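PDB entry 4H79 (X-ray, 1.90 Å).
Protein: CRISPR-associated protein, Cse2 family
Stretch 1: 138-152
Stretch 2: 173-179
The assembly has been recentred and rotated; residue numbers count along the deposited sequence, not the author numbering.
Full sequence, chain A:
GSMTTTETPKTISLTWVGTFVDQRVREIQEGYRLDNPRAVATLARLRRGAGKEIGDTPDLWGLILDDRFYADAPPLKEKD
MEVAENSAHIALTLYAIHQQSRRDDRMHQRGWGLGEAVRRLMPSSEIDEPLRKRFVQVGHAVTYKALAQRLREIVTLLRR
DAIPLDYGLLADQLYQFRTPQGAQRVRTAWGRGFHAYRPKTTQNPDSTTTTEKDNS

Stretch 1 138-152: VGHAVTYKALAQRLR
Stretch 2, residues 173-179: QLYQFRT

Residues 138-152 open with a type I turn from Val138 to Ala141, in which Ala141 N donates to Val138 O (3.3 Å), and pass through an extended Thr143 (phi/psi -131/160°) into a helix from Tyr144 onward. Thr143, chi1 p, caps that helix: its OG1 accepts from Ala146 N at 3.1 Å. Residues 173-179 carry the last part of another helix into a type I turn from Gln176 to Thr179. The nearest CA atoms across the stretches are those of Tyr144 and Leu174, 8.5 Å apart, and the contact buries 368 Å².

One hydrogen bond crosses the contact. Tyr144 leaves its backbone sideways, but with chi1 -86° and chi2 -88° its long side chain carries the hydroxyl to the other stretch, where Tyr144 OH donates to Leu174 O at 2.7 Å, near the plane of the ring. Leu174 O also accepts from Phe177 N (3.3 Å), so the one carbonyl oxygen serves both donors. Tyr144 OH lies 3.3 Å from Arg178 N, but the angle is too poor for a bond.

The remaining contacts are mainly apolar. Leu147 (t, p) points toward the second stretch, and its CD2 reaches both Leu174 CD2 (3.6 Å) and the Phe177 ring. Leu147 CD2 sits over one face of that ring, 4.0 Å from the centroid and 21° off the normal, a CH-pi contact. One turn later, Leu151 (m, t) brings CD1 to 3.7 Å from Leu174 CD2; Leu174 is also m, t. These branched side chains fill the buried space between the backbones.

Phe177, at chi1 -129° and chi2 -101°, directs its ring edge at the first turn: Phe177 CZ approaches Gly139 O at 3.1 Å, and Phe177 CE1 lies 4.2 Å from Ala141 O. The aromatic edge thus faces carbonyl oxygens while the face packs on leucine.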

# COMPACT_ATOMS: atom_id res chain seq x y z
N VAL A 138 8.30 10.62 3.72
CA VAL A 138 8.04 9.25 3.29
C VAL A 138 8.79 8.94 1.96
O VAL A 138 9.45 7.90 1.82
CB VAL A 138 6.55 8.94 3.10
CG1 VAL A 138 6.38 7.48 2.58
CG2 VAL A 138 5.69 9.16 4.40
N GLY A 139 8.70 9.86 1.00
CA GLY A 139 9.25 9.62 -0.33
C GLY A 139 10.74 9.70 -0.39
O GLY A 139 11.30 9.33 -1.39
N HIS A 140 11.36 10.18 0.68
CA HIS A 140 12.81 10.28 0.74
C HIS A 140 13.50 9.14 1.50
O HIS A 140 14.72 9.17 1.70
CB HIS A 140 13.23 11.68 1.24
CG HIS A 140 13.05 12.78 0.20
ND1 HIS A 140 12.14 13.76 0.33
CD2 HIS A 140 13.69 13.00 -1.03
CE1 HIS A 140 12.19 14.58 -0.74
NE2 HIS A 140 13.16 14.13 -1.57
N ALA A 141 12.74 8.11 1.91
CA ALA A 141 13.32 6.87 2.53
C ALA A 141 14.41 6.28 1.66
O ALA A 141 14.22 6.12 0.44
CB ALA A 141 12.21 5.79 2.81
N VAL A 142 15.55 5.95 2.28
CA VAL A 142 16.73 5.39 1.58
C VAL A 142 16.63 3.88 1.38
O VAL A 142 17.25 3.33 0.52
CB VAL A 142 18.06 5.74 2.30
CG1 VAL A 142 18.24 7.25 2.32
CG2 VAL A 142 18.12 5.14 3.73
N THR A 143 15.83 3.20 2.19
CA THR A 143 15.64 1.74 2.06
C THR A 143 14.16 1.39 2.05
O THR A 143 13.29 2.15 2.55
CB THR A 143 16.29 0.98 3.24
OG1 THR A 143 15.62 1.36 4.45
CG2 THR A 143 17.83 1.29 3.39
N TYR A 144 13.84 0.20 1.53
CA TYR A 144 12.45 -0.29 1.56
C TYR A 144 11.95 -0.49 2.98
O TYR A 144 10.77 -0.27 3.25
CB TYR A 144 12.27 -1.58 0.78
CG TYR A 144 12.03 -1.29 -0.66
CD1 TYR A 144 10.72 -1.08 -1.11
CD2 TYR A 144 13.09 -1.20 -1.56
CE1 TYR A 144 10.47 -0.78 -2.43
CE2 TYR A 144 12.84 -0.89 -2.89
CZ TYR A 144 11.54 -0.68 -3.33
OH TYR A 144 11.23 -0.36 -4.64
N LYS A 145 12.83 -0.94 3.87
CA LYS A 145 12.46 -1.04 5.30
C LYS A 145 11.98 0.33 5.87
O LYS A 145 10.98 0.40 6.61
CB LYS A 145 13.62 -1.61 6.12
CG LYS A 145 13.41 -1.56 7.63
CD LYS A 145 14.05 -2.78 8.28
CE LYS A 145 14.98 -2.34 9.39
NZ LYS A 145 14.93 -3.19 10.61
N ALA A 146 12.70 1.40 5.57
CA ALA A 146 12.35 2.73 6.08
C ALA A 146 11.07 3.20 5.40
O ALA A 146 10.21 3.80 6.05
CB ALA A 146 13.49 3.73 5.86
N LEU A 147 10.95 2.92 4.10
CA LEU A 147 9.79 3.31 3.35
C LEU A 147 8.53 2.62 3.93
O LEU A 147 7.50 3.29 4.15
CB LEU A 147 9.93 2.94 1.87
CG LEU A 147 8.73 3.22 0.94
CD1 LEU A 147 8.29 4.70 1.00
CD2 LEU A 147 9.10 2.77 -0.51
N ALA A 148 8.63 1.31 4.20
CA ALA A 148 7.50 0.58 4.81
C ALA A 148 7.15 1.14 6.18
O ALA A 148 5.96 1.25 6.48
CB ALA A 148 7.82 -0.93 4.92
N GLN A 149 8.16 1.43 7.03
CA GLN A 149 7.91 1.95 8.42
C GLN A 149 7.21 3.32 8.33
O GLN A 149 6.29 3.60 9.09
CB GLN A 149 9.20 2.13 9.25
CG GLN A 149 9.81 0.79 9.67
CD GLN A 149 11.28 0.82 10.13
OE1 GLN A 149 12.03 1.73 9.80
NE2 GLN A 149 11.69 -0.19 10.88
N ARG A 150 7.68 4.17 7.38
CA ARG A 150 7.10 5.53 7.22
C ARG A 150 5.68 5.40 6.69
O ARG A 150 4.79 6.13 7.14
CB ARG A 150 7.96 6.46 6.38
CG ARG A 150 9.24 6.84 7.16
CD ARG A 150 10.25 7.45 6.19
NE ARG A 150 11.53 7.66 6.87
CZ ARG A 150 12.50 8.42 6.39
NH1 ARG A 150 12.33 9.05 5.22
NH2 ARG A 150 13.63 8.54 7.07
N LEU A 151 5.46 4.51 5.73
CA LEU A 151 4.09 4.34 5.23
C LEU A 151 3.14 3.81 6.33
O LEU A 151 1.96 4.12 6.38
CB LEU A 151 4.08 3.35 4.04
CG LEU A 151 4.53 4.03 2.72
CD1 LEU A 151 4.85 3.00 1.62
CD2 LEU A 151 3.56 5.16 2.25
N ARG A 152 3.63 2.92 7.15
CA ARG A 152 2.80 2.35 8.23
C ARG A 152 2.23 3.48 9.14
O ARG A 152 1.05 3.46 9.56
CB ARG A 152 3.64 1.32 9.04
CG ARG A 152 2.90 0.73 10.19
CD ARG A 152 3.77 -0.17 11.11
NE ARG A 152 2.83 -0.97 11.93
CZ ARG A 152 1.92 -0.50 12.81
NH1 ARG A 152 1.10 -1.36 13.47
NH2 ARG A 152 1.83 0.80 13.06
N GLN A 173 3.58 1.63 -7.13
CA GLN A 173 4.43 2.78 -6.79
C GLN A 173 5.59 2.29 -5.91
O GLN A 173 6.75 2.73 -6.11
CB GLN A 173 3.60 3.88 -6.07
CG GLN A 173 2.61 4.55 -6.99
CD GLN A 173 1.80 5.58 -6.32
OE1 GLN A 173 1.50 5.47 -5.10
NE2 GLN A 173 1.43 6.61 -7.07
N LEU A 174 5.29 1.37 -4.96
CA LEU A 174 6.31 0.71 -4.18
C LEU A 174 7.39 0.07 -5.11
O LEU A 174 8.59 0.29 -4.92
CB LEU A 174 5.72 -0.34 -3.24
CG LEU A 174 5.08 0.24 -1.96
CD1 LEU A 174 4.18 -0.73 -1.21
CD2 LEU A 174 6.14 0.70 -0.96
N TYR A 175 6.96 -0.71 -6.12
CA TYR A 175 7.86 -1.30 -7.12
C TYR A 175 8.60 -0.19 -7.89
O TYR A 175 9.82 -0.23 -8.03
CB TYR A 175 7.07 -2.27 -8.05
CG TYR A 175 7.83 -2.96 -9.09
CD1 TYR A 175 8.95 -3.72 -8.75
CD2 TYR A 175 7.43 -2.93 -10.46
CE1 TYR A 175 9.67 -4.40 -9.73
CE2 TYR A 175 8.16 -3.59 -11.41
CZ TYR A 175 9.24 -4.34 -11.02
OH TYR A 175 9.94 -4.98 -11.92
N GLN A 176 7.87 0.84 -8.33
CA GLN A 176 8.46 1.93 -9.12
C GLN A 176 9.59 2.65 -8.37
O GLN A 176 10.46 3.22 -9.00
CB GLN A 176 7.37 2.94 -9.55
CG GLN A 176 7.83 4.02 -10.49
CD GLN A 176 6.69 4.86 -10.99
OE1 GLN A 176 5.57 4.77 -10.46
NE2 GLN A 176 6.97 5.70 -11.99
N PHE A 177 9.55 2.60 -7.04
CA PHE A 177 10.54 3.24 -6.18
C PHE A 177 11.97 2.71 -6.35
O PHE A 177 12.90 3.33 -5.83
CB PHE A 177 10.11 3.07 -4.71
CG PHE A 177 10.11 4.34 -3.95
CD1 PHE A 177 11.16 4.63 -3.10
CD2 PHE A 177 9.09 5.26 -4.10
CE1 PHE A 177 11.19 5.81 -2.41
CE2 PHE A 177 9.12 6.48 -3.44
CZ PHE A 177 10.17 6.75 -2.58
N ARG A 178 12.18 1.61 -7.07
CA ARG A 178 13.52 0.94 -7.03
C ARG A 178 14.59 1.75 -7.67
O ARG A 178 15.76 1.45 -7.41
CB ARG A 178 13.63 -0.35 -7.84
CG ARG A 178 12.41 -1.10 -8.15
CD ARG A 178 12.62 -1.78 -9.49
NE ARG A 178 11.46 -1.42 -10.30
CZ ARG A 178 11.38 -1.65 -11.58
NH1 ARG A 178 12.38 -2.19 -12.13
NH2 ARG A 178 10.33 -1.29 -12.29
N THR A 179 14.22 2.68 -8.57
CA THR A 179 15.22 3.53 -9.31
C THR A 179 15.07 4.98 -8.84
O THR A 179 13.98 5.40 -8.41
CB THR A 179 15.07 3.44 -10.86
OG1 THR A 179 13.87 4.12 -11.30
CG2 THR A 179 15.14 1.92 -11.42